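Local coordinates for F5/8 type C domain protein (Clostridium perfringens, PDB 7JRM), which probably binds mucin-type glycans through its carbohydrate-binding module, as part of the O-glycopeptidase ZmpB, at residues K304-S309 and S334-L339; E349-D354 and N371-Q376; V398-G403 and F447-F452. All blocks are in the same frame, centred on the assembly; numbering follows the deposited sequence.

Contact 1: residues K304-S309 and S334-L339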
loop_
_atom_site.group_PDB
_atom_site.type_symbol
_atom_site.label_atom_id
_atom_site.label_comp_id
_atom_site.label_asym_id
_atom_site.label_seq_id
_atom_site.Cartn_x
_atom_site.Cartn_y
_atom_site.Cartn_z
ATOM N N LYS A 304 -26.280 -19.765 -33.424
ATOM C CA LYS A 304 -27.584 -20.089 -32.857
ATOM C C LYS A 304 -27.507 -21.275 -31.904
ATOM O O LYS A 304 -28.330 -21.385 -30.988
ATOM C CB LYS A 304 -28.587 -20.372 -33.975
ATOM N N TYR A 305 -26.534 -22.169 -32.100
ATOM C CA TYR A 305 -26.390 -23.306 -31.199
ATOM C C TYR A 305 -25.811 -22.886 -29.855
ATOM O O TYR A 305 -26.163 -23.466 -28.822
ATOM C CB TYR A 305 -25.518 -24.382 -31.845
ATOM C CG TYR A 305 -26.220 -25.159 -32.936
ATOM C CD1 TYR A 305 -26.451 -24.591 -34.183
ATOM C CD2 TYR A 305 -26.654 -26.460 -32.718
ATOM C CE1 TYR A 305 -27.094 -25.297 -35.182
ATOM C CE2 TYR A 305 -27.298 -27.175 -33.712
ATOM C CZ TYR A 305 -27.515 -26.589 -34.942
ATOM O OH TYR A 305 -28.154 -27.296 -35.934
ATOM N N LEU A 306 -24.924 -21.888 -29.847
ATOM C CA LEU A 306 -24.448 -21.338 -28.583
ATOM C C LEU A 306 -25.571 -20.621 -27.846
ATOM O O LEU A 306 -25.677 -20.716 -26.617
ATOM C CB LEU A 306 -23.273 -20.392 -28.831
ATOM C CG LEU A 306 -22.702 -19.664 -27.613
ATOM C CD1 LEU A 306 -22.227 -20.659 -26.566
ATOM C CD2 LEU A 306 -21.574 -18.731 -28.023
ATOM N N LEU A 307 -26.420 -19.901 -28.583
ATOM C CA LEU A 307 -27.578 -19.256 -27.970
ATOM C C LEU A 307 -28.523 -20.287 -27.365
ATOM O O LEU A 307 -29.037 -20.095 -26.257
ATOM C CB LEU A 307 -28.307 -18.399 -29.005
ATOM C CG LEU A 307 -29.718 -17.928 -28.648
ATOM C CD1 LEU A 307 -29.670 -16.873 -27.557
ATOM C CD2 LEU A 307 -30.435 -17.400 -29.882
ATOM N N LYS A 308 -28.757 -21.391 -28.077
ATOM C CA LYS A 308 -29.606 -22.451 -27.543
ATOM C C LYS A 308 -28.941 -23.145 -26.361
ATOM O O LYS A 308 -29.619 -23.548 -25.408
ATOM C CB LYS A 308 -29.938 -23.458 -28.645
ATOM C CG LYS A 308 -30.820 -24.613 -28.195
ATOM C CD LYS A 308 -32.127 -24.114 -27.604
ATOM C CE LYS A 308 -33.060 -25.269 -27.279
ATOM N NZ LYS A 308 -33.520 -25.969 -28.509
ATOM N N SER A 309 -27.614 -23.291 -26.401
ATOM C CA SER A 309 -26.905 -23.929 -25.298
ATOM C C SER A 309 -26.992 -23.091 -24.028
ATOM O O SER A 309 -27.168 -23.635 -22.930
ATOM C CB SER A 309 -25.446 -24.171 -25.684
ATOM O OG SER A 309 -25.318 -25.312 -26.515
ATOM N N SER A 334 -23.270 -27.792 -27.236
ATOM C CA SER A 334 -23.608 -28.866 -28.166
ATOM C C SER A 334 -23.823 -28.264 -29.545
ATOM O O SER A 334 -24.672 -27.384 -29.712
ATOM C CB SER A 334 -24.856 -29.623 -27.706
ATOM O OG SER A 334 -25.386 -30.418 -28.752
ATOM N N GLY A 335 -23.053 -28.735 -30.525
ATOM C CA GLY A 335 -23.198 -28.266 -31.889
ATOM C C GLY A 335 -22.755 -26.844 -32.134
ATOM O O GLY A 335 -23.214 -26.221 -33.095
ATOM N N VAL A 336 -21.867 -26.311 -31.303
ATOM C CA VAL A 336 -21.426 -24.925 -31.409
ATOM C C VAL A 336 -20.233 -24.845 -32.352
ATOM O O VAL A 336 -19.326 -25.685 -32.309
ATOM C CB VAL A 336 -21.079 -24.355 -30.021
ATOM C CG1 VAL A 336 -20.669 -22.894 -30.128
ATOM C CG2 VAL A 336 -22.260 -24.515 -29.074
ATOM N N GLU A 337 -20.238 -23.828 -33.214
ATOM C CA GLU A 337 -19.133 -23.555 -34.122
ATOM C C GLU A 337 -18.394 -22.266 -33.805
ATOM O O GLU A 337 -17.208 -22.155 -34.122
ATOM C CB GLU A 337 -19.637 -23.484 -35.571
ATOM C CG GLU A 337 -19.895 -24.833 -36.216
ATOM C CD GLU A 337 -20.615 -24.711 -37.545
ATOM O OE1 GLU A 337 -20.451 -23.673 -38.219
ATOM O OE2 GLU A 337 -21.348 -25.653 -37.915
ATOM N N ASP A 338 -19.065 -21.297 -33.187
ATOM C CA ASP A 338 -18.492 -19.985 -32.908
ATOM C C ASP A 338 -18.756 -19.640 -31.451
ATOM O O ASP A 338 -19.914 -19.588 -31.024
ATOM C CB ASP A 338 -19.090 -18.922 -33.836
ATOM C CG ASP A 338 -18.412 -17.570 -33.699
ATOM O OD1 ASP A 338 -17.419 -17.462 -32.950
ATOM O OD2 ASP A 338 -18.877 -16.610 -34.350
ATOM N N LEU A 339 -17.687 -19.403 -30.694
ATOM C CA LEU A 339 -17.784 -19.068 -29.280
ATOM C C LEU A 339 -18.010 -17.583 -29.036
ATOM O O LEU A 339 -17.956 -17.145 -27.881
ATOM C CB LEU A 339 -16.521 -19.522 -28.543
ATOM C CG LEU A 339 -16.295 -21.030 -28.428
ATOM C CD1 LEU A 339 -14.985 -21.317 -27.713
ATOM C CD2 LEU A 339 -17.456 -21.690 -27.708
HETATM O O HOH W 1 -27.277 -26.358 -28.744
#
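Leu-306 and Val-336 meet at the inner side of a junction between helix 304-314 and the loop that follows strand 330-332, where the leucine-rich-repeat-like part of the chain begins. Leu-306 CB lies 3.8 Å from Val-336 CG1, while Val-336 CG2 rests against the helix backbone at Leu-306 N. Leu-306 CD2 lies 3.5 Å from Asp-338 O and close to the carbonyl carbon of Leu-339. This half is buried, and Leu-333 adds to it by touching both Leu-306 and Leu-339. Asp-303, just ahead of the helix, ties the two parts together through its carboxylate: OD1 accepts the backbone N-H groups of Glu-337 and Asp-338, and OD2 that of Tyr-305.

The outer side is looser and more polar, with Tyr-305 and Ser-334 both exposed. The Tyr-305 ring rests by its inner end against the loop backbone, with Gly-335 O 3.2 Å from CG in an oblique approach and Ser-334 O at the ring edge near its plane. Gly-335 has a positive phi of 70°, a conformation that glycine adopts readily. One residue earlier, Ser-334 N gives a long, bent hydrogen bond to OG of Ser-309, the buried residue reached from this side (3.3 Å, N-H...O angle 136°). Beside it a water bridges helix and loop by donating to two carbonyls, Tyr-305 O at 3.1 Å and Ser-334 O at 3.0 Å.

Contact 2: residues E349-D354 and N371-Q376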
loop_
_atom_site.group_PDB
_atom_site.type_symbol
_atom_site.label_atom_id
_atom_site.label_comp_id
_atom_site.label_asym_id
_atom_site.label_seq_id
_atom_site.Cartn_x
_atom_site.Cartn_y
_atom_site.Cartn_z
ATOM N N GLU A 349 -16.535 -20.922 -14.864
ATOM C CA GLU A 349 -15.525 -21.779 -14.258
ATOM C C GLU A 349 -15.343 -23.107 -14.973
ATOM O O GLU A 349 -14.247 -23.669 -14.930
ATOM C CB GLU A 349 -15.873 -22.053 -12.789
ATOM C CG GLU A 349 -16.117 -20.799 -11.964
ATOM C CD GLU A 349 -16.886 -21.079 -10.688
ATOM O OE1 GLU A 349 -17.065 -22.268 -10.349
ATOM O OE2 GLU A 349 -17.309 -20.111 -10.022
ATOM N N THR A 350 -16.383 -23.619 -15.627
ATOM C CA THR A 350 -16.320 -24.910 -16.299
ATOM C C THR A 350 -17.057 -24.820 -17.626
ATOM O O THR A 350 -18.198 -24.352 -17.674
ATOM C CB THR A 350 -16.929 -26.017 -15.430
ATOM O OG1 THR A 350 -16.103 -26.228 -14.278
ATOM C CG2 THR A 350 -17.036 -27.318 -16.213
ATOM N N LEU A 351 -16.401 -25.266 -18.697
ATOM C CA LEU A 351 -16.986 -25.285 -20.034
ATOM C C LEU A 351 -16.874 -26.700 -20.586
ATOM O O LEU A 351 -15.769 -27.172 -20.873
ATOM C CB LEU A 351 -16.294 -24.281 -20.956
ATOM C CG LEU A 351 -16.934 -24.056 -22.328
ATOM C CD1 LEU A 351 -18.447 -23.944 -22.209
ATOM C CD2 LEU A 351 -16.355 -22.818 -22.994
ATOM N N ASN A 352 -18.013 -27.372 -20.732
ATOM C CA ASN A 352 -18.071 -28.732 -21.261
ATOM C C ASN A 352 -18.525 -28.648 -22.715
ATOM O O ASN A 352 -19.722 -28.557 -22.997
ATOM C CB ASN A 352 -19.012 -29.599 -20.430
ATOM C CG ASN A 352 -18.542 -29.763 -18.998
ATOM O OD1 ASN A 352 -17.355 -29.957 -18.739
ATOM N ND2 ASN A 352 -19.476 -29.686 -18.059
ATOM N N MET A 353 -17.567 -28.679 -23.636
ATOM C CA MET A 353 -17.842 -28.539 -25.062
ATOM C C MET A 353 -17.180 -29.654 -25.858
ATOM O O MET A 353 -16.720 -29.449 -26.985
ATOM C CB MET A 353 -17.391 -27.173 -25.574
ATOM C CG MET A 353 -15.924 -26.861 -25.320
ATOM S SD MET A 353 -15.494 -25.160 -25.729
ATOM C CE MET A 353 -14.858 -25.368 -27.388
ATOM N N ASP A 354 -17.118 -30.853 -25.284
ATOM C CA ASP A 354 -16.600 -31.997 -26.017
ATOM C C ASP A 354 -17.524 -32.349 -27.177
ATOM O O ASP A 354 -18.740 -32.147 -27.113
ATOM C CB ASP A 354 -16.440 -33.205 -25.091
ATOM C CG ASP A 354 -15.178 -33.138 -24.254
ATOM O OD1 ASP A 354 -14.258 -32.379 -24.622
ATOM O OD2 ASP A 354 -15.104 -33.849 -23.231
ATOM N N ASN A 371 -11.116 -22.822 -15.239
ATOM C CA ASN A 371 -10.120 -23.821 -14.871
ATOM C C ASN A 371 -10.435 -25.211 -15.406
ATOM O O ASN A 371 -9.536 -26.059 -15.444
ATOM C CB ASN A 371 -9.976 -23.894 -13.346
ATOM C CG ASN A 371 -9.249 -22.694 -12.770
ATOM O OD1 ASN A 371 -8.597 -21.942 -13.494
ATOM N ND2 ASN A 371 -9.358 -22.510 -11.459
ATOM N N THR A 372 -11.675 -25.466 -15.813
ATOM C CA THR A 372 -12.089 -26.762 -16.348
ATOM C C THR A 372 -12.602 -26.544 -17.768
ATOM O O THR A 372 -13.717 -26.049 -17.963
ATOM C CB THR A 372 -13.155 -27.408 -15.466
ATOM O OG1 THR A 372 -12.639 -27.582 -14.141
ATOM C CG2 THR A 372 -13.559 -28.764 -16.027
ATOM N N LEU A 373 -11.791 -26.913 -18.755
ATOM C CA LEU A 373 -12.142 -26.776 -20.165
ATOM C C LEU A 373 -12.112 -28.156 -20.805
ATOM O O LEU A 373 -11.039 -28.748 -20.967
ATOM C CB LEU A 373 -11.190 -25.817 -20.878
ATOM C CG LEU A 373 -11.429 -25.624 -22.378
ATOM C CD1 LEU A 373 -12.793 -25.002 -22.630
ATOM C CD2 LEU A 373 -10.327 -24.774 -22.991
ATOM N N ASN A 374 -13.286 -28.667 -21.164
ATOM C CA ASN A 374 -13.427 -29.956 -21.835
ATOM C C ASN A 374 -13.824 -29.672 -23.282
ATOM O O ASN A 374 -15.003 -29.497 -23.595
ATOM C CB ASN A 374 -14.456 -30.835 -21.128
ATOM C CG ASN A 374 -14.082 -31.126 -19.686
ATOM O OD1 ASN A 374 -12.985 -31.608 -19.401
ATOM N ND2 ASN A 374 -14.995 -30.833 -18.769
ATOM N N ALA A 375 -12.828 -29.628 -24.163
ATOM C CA ALA A 375 -13.018 -29.319 -25.577
ATOM C C ALA A 375 -12.310 -30.351 -26.445
ATOM O O ALA A 375 -11.602 -30.021 -27.400
ATOM C CB ALA A 375 -12.519 -27.914 -25.897
ATOM N N GLN A 376 -12.502 -31.625 -26.124
ATOM C CA GLN A 376 -11.811 -32.703 -26.812
ATOM C C GLN A 376 -12.665 -33.266 -27.942
ATOM O O GLN A 376 -13.898 -33.271 -27.876
ATOM C CB GLN A 376 -11.448 -33.821 -25.835
ATOM C CG GLN A 376 -10.395 -33.436 -24.812
ATOM C CD GLN A 376 -9.560 -34.620 -24.368
ATOM O OE1 GLN A 376 -10.091 -35.690 -24.070
ATOM N NE2 GLN A 376 -8.246 -34.434 -24.319
HETATM O O HOH W 2 -12.874 -25.339 -12.827
#
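Thr-350, Leu-351 and Asn-352 pair in parallel with Thr-372, Leu-373 and Asn-374, two neighbouring strands of the sheet in a leucine-rich-repeat-like solenoid. The axes of the two short strand segments approach to 4.8 Å, at 11° to each other. The backbone bonds alternate across the pair: Leu-351 N donates to Thr-372 O (2.9 Å), Asn-374 N to Leu-351 O (2.9 Å), and Met-353 N to Asn-374 O (2.7 Å).

On one face like side chains sit side by side. The threonine methyls Thr-350 CG2 and Thr-372 CG2 touch at 3.8 Å. Further on, Asn-374 ND2 donates to Asn-352 OD1 within its own amide plane; the two amides are only 14° from coplanar, although the modelled separation of 2.5 Å is doubtfully short. On the opposite face Leu-373 CD1 comes against Leu-351 CB. Just past the last bridge, Ala-375 CB meets Met-353 CG at 3.6 Å, a CG set between the backbone N and the carbonyl carbon (chi1 56°).

Past the end of strand 350-352, Asp-354 OD1 is directed at Gln-376 N in a contact too short to be taken at face value. At the other end a water donates to Glu-349 O and lies 2.6 Å from Thr-372 OG1. Strand 330-332 flanks the pair through backbone bonds to Thr-350 and Asn-352, Leu-364 covers Leu-351, and Val-358 and Leu-361 cover Met-353. The contact thus separates two chemistries: backbone bonds set the spacing, threonines and asparagines stand on one face and the leucines on the other, with Met-353 and Ala-375 extending the apolar contact.

Contact 3: residues V398-G403 and F447-F452; sequences VYNREG and FEDEGF
Val-398 meets Phe-447 and Phe-452, two aromatic residues near the turn of the antiparallel hairpin formed by strands 440-449 and 452-461. The segment 398-403 belongs to the connection between strands 391-395 and 407-413, so the contact lays that connection against the hairpin end.

The apolar part is built on the Val-398 CG1 methyl. It makes a CH-pi contact with Phe-447, 3.6 Å from the ring centroid and 6° off the ring normal, so that it sits squarely over the face. The same methyl lies 3.7 Å from Phe-452 CE2. Phe-447 CE2 in turn stands 3.3 Å above the plane of the Phe-452 ring, over the centre. Ile-380 and Val-406 touch Phe-447, and Ala-375 and Leu-361 touch Phe-452. Obliquely to this second ring, Tyr-399 O comes 3.4 Å from Phe-452 CE2.

One direct hydrogen bond crosses the contact: Asn-400 ND2 donates to Asp-449 OD2 at 3.3 Å. The bond is long but fairly straight (159°), close to the amide plane of Asn-400 yet meeting the oxygen from above the carboxylate plane. Asn-400 OD1 is engaged by Lys-404 N, which helps to fix the amide at the first position of the type I turn from Asn-400 to Gly-403.

Water supplies a further link, accepting from Arg-401 NH2 (2.8 Å) and donating to Glu-450 O at a separation that is doubtfully short as modelled, while Arg-401 NH1 bonds to Leu-370 O. The aromatic side is therefore held by close apolar contact around one valine methyl, whereas the polar side rests on one long amide-carboxylate bond and a water between a guanidinium and a backbone carbonyl.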
loop_
_atom_site.group_PDB
_atom_site.type_symbol
_atom_site.label_atom_id
_atom_site.label_comp_id
_atom_site.label_asym_id
_atom_site.label_seq_id
_atom_site.Cartn_x
_atom_site.Cartn_y
_atom_site.Cartn_z
ATOM N N VAL A 398 -5.611 -23.671 -36.039
ATOM C CA VAL A 398 -6.583 -23.899 -34.976
ATOM C C VAL A 398 -6.054 -23.220 -33.723
ATOM O O VAL A 398 -4.988 -23.586 -33.211
ATOM C CB VAL A 398 -6.825 -25.398 -34.738
ATOM C CG1 VAL A 398 -8.012 -25.602 -33.809
ATOM C CG2 VAL A 398 -7.049 -26.115 -36.062
ATOM N N TYR A 399 -6.791 -22.229 -33.230
ATOM C CA TYR A 399 -6.325 -21.393 -32.134
ATOM C C TYR A 399 -6.774 -21.951 -30.791
ATOM O O TYR A 399 -7.925 -22.367 -30.627
ATOM C CB TYR A 399 -6.843 -19.962 -32.293
ATOM C CG TYR A 399 -6.345 -19.255 -33.531
ATOM C CD1 TYR A 399 -7.130 -19.180 -34.673
ATOM C CD2 TYR A 399 -5.093 -18.655 -33.555
ATOM C CE1 TYR A 399 -6.681 -18.532 -35.808
ATOM C CE2 TYR A 399 -4.636 -18.003 -34.685
ATOM C CZ TYR A 399 -5.433 -17.945 -35.808
ATOM O OH TYR A 399 -4.981 -17.298 -36.935
ATOM N N ASN A 400 -5.855 -21.954 -29.829
ATOM C CA ASN A 400 -6.194 -22.249 -28.446
ATOM C C ASN A 400 -6.514 -20.935 -27.733
ATOM O O ASN A 400 -6.634 -19.880 -28.362
ATOM C CB ASN A 400 -5.065 -23.028 -27.771
ATOM C CG ASN A 400 -3.768 -22.240 -27.689
ATOM O OD1 ASN A 400 -3.627 -21.180 -28.299
ATOM N ND2 ASN A 400 -2.811 -22.759 -26.928
ATOM N N ARG A 401 -6.652 -20.984 -26.406
ATOM C CA ARG A 401 -6.994 -19.775 -25.663
ATOM C C ARG A 401 -5.899 -18.720 -25.763
ATOM O O ARG A 401 -6.194 -17.520 -25.771
ATOM C CB ARG A 401 -7.271 -20.119 -24.199
ATOM C CG ARG A 401 -8.690 -20.593 -23.937
ATOM C CD ARG A 401 -8.920 -20.842 -22.458
ATOM N NE ARG A 401 -8.260 -22.063 -22.005
ATOM C CZ ARG A 401 -8.453 -22.618 -20.813
ATOM N NH1 ARG A 401 -9.289 -22.060 -19.947
ATOM N NH2 ARG A 401 -7.811 -23.730 -20.487
ATOM N N GLU A 402 -4.640 -19.141 -25.850
ATOM C CA GLU A 402 -3.524 -18.211 -25.956
ATOM C C GLU A 402 -3.306 -17.701 -27.378
ATOM O O GLU A 402 -2.324 -16.991 -27.621
ATOM C CB GLU A 402 -2.241 -18.868 -25.440
ATOM C CG GLU A 402 -1.534 -18.076 -24.352
ATOM N N GLY A 403 -4.190 -18.040 -28.313
ATOM C CA GLY A 403 -4.032 -17.595 -29.683
ATOM C C GLY A 403 -2.942 -18.299 -30.456
ATOM O O GLY A 403 -2.467 -17.765 -31.462
ATOM N N PHE A 447 -5.328 -31.810 -34.743
ATOM C CA PHE A 447 -4.790 -30.873 -33.768
ATOM C C PHE A 447 -5.065 -31.392 -32.365
ATOM O O PHE A 447 -6.058 -32.085 -32.127
ATOM C CB PHE A 447 -5.372 -29.462 -33.953
ATOM C CG PHE A 447 -6.781 -29.304 -33.449
ATOM C CD1 PHE A 447 -7.859 -29.581 -34.274
ATOM C CD2 PHE A 447 -7.028 -28.852 -32.162
ATOM C CE1 PHE A 447 -9.155 -29.427 -33.821
ATOM C CE2 PHE A 447 -8.321 -28.700 -31.701
ATOM C CZ PHE A 447 -9.386 -28.986 -32.531
ATOM N N GLU A 448 -4.170 -31.050 -31.441
ATOM C CA GLU A 448 -4.311 -31.454 -30.051
ATOM C C GLU A 448 -3.611 -30.440 -29.158
ATOM O O GLU A 448 -2.608 -29.834 -29.545
ATOM C CB GLU A 448 -3.748 -32.863 -29.813
ATOM C CG GLU A 448 -2.230 -32.954 -29.857
ATOM C CD GLU A 448 -1.741 -34.347 -30.205
ATOM O OE1 GLU A 448 -1.969 -35.275 -29.402
ATOM O OE2 GLU A 448 -1.127 -34.514 -31.281
ATOM N N ASP A 449 -4.163 -30.257 -27.962
ATOM C CA ASP A 449 -3.608 -29.352 -26.964
ATOM C C ASP A 449 -4.167 -29.764 -25.607
ATOM O O ASP A 449 -4.890 -30.758 -25.491
ATOM C CB ASP A 449 -3.931 -27.892 -27.298
ATOM C CG ASP A 449 -2.982 -26.913 -26.628
ATOM O OD1 ASP A 449 -1.766 -27.195 -26.585
ATOM O OD2 ASP A 449 -3.454 -25.863 -26.145
ATOM N N GLU A 450 -3.824 -28.992 -24.577
ATOM C CA GLU A 450 -4.312 -29.267 -23.231
ATOM C C GLU A 450 -5.831 -29.151 -23.180
ATOM O O GLU A 450 -6.374 -28.047 -23.067
ATOM C CB GLU A 450 -3.666 -28.317 -22.219
ATOM C CG GLU A 450 -4.139 -28.517 -20.786
ATOM C CD GLU A 450 -4.167 -29.978 -20.377
ATOM O OE1 GLU A 450 -5.270 -30.562 -20.328
ATOM O OE2 GLU A 450 -3.086 -30.541 -20.103
ATOM N N GLY A 451 -6.520 -30.286 -23.274
ATOM C CA GLY A 451 -7.966 -30.313 -23.245
ATOM C C GLY A 451 -8.650 -29.884 -24.524
ATOM O O GLY A 451 -9.885 -29.832 -24.555
ATOM N N PHE A 452 -7.895 -29.578 -25.579
ATOM C CA PHE A 452 -8.454 -29.106 -26.843
ATOM C C PHE A 452 -7.898 -29.968 -27.968
ATOM O O PHE A 452 -6.702 -29.911 -28.265
ATOM C CB PHE A 452 -8.126 -27.629 -27.070
ATOM C CG PHE A 452 -8.800 -27.035 -28.272
ATOM C CD1 PHE A 452 -10.125 -27.322 -28.556
ATOM C CD2 PHE A 452 -8.110 -26.179 -29.115
ATOM C CE1 PHE A 452 -10.747 -26.772 -29.662
ATOM C CE2 PHE A 452 -8.726 -25.624 -30.220
ATOM C CZ PHE A 452 -10.046 -25.921 -30.494
HETATM O O HOH W 3 -6.766 -25.778 -22.039
#

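How the contacts relate
The three contacts follow one another along the chain, contact 1 closing before contact 2 opens and contact 2 before contact 3. Centres lie about 14 Å apart for contacts 1 and 2 and about 12 Å for contacts 2 and 3. Leu-339 CD1 meets Met-353 CE at 4.1 Å, joining the first two. Contacts 2 and 3 share a sheet: Ala-375 N and Gly-451 O, 3.0 Å apart, probably form a hydrogen bond, and Leu-373 CD2 packs on Arg-401 NE. Contacts 1 and 3 do not touch, their nearest atoms being about 7 Å apart. The calcium site, with Asp-208 and Asp-214, belongs to a separate part of the chain.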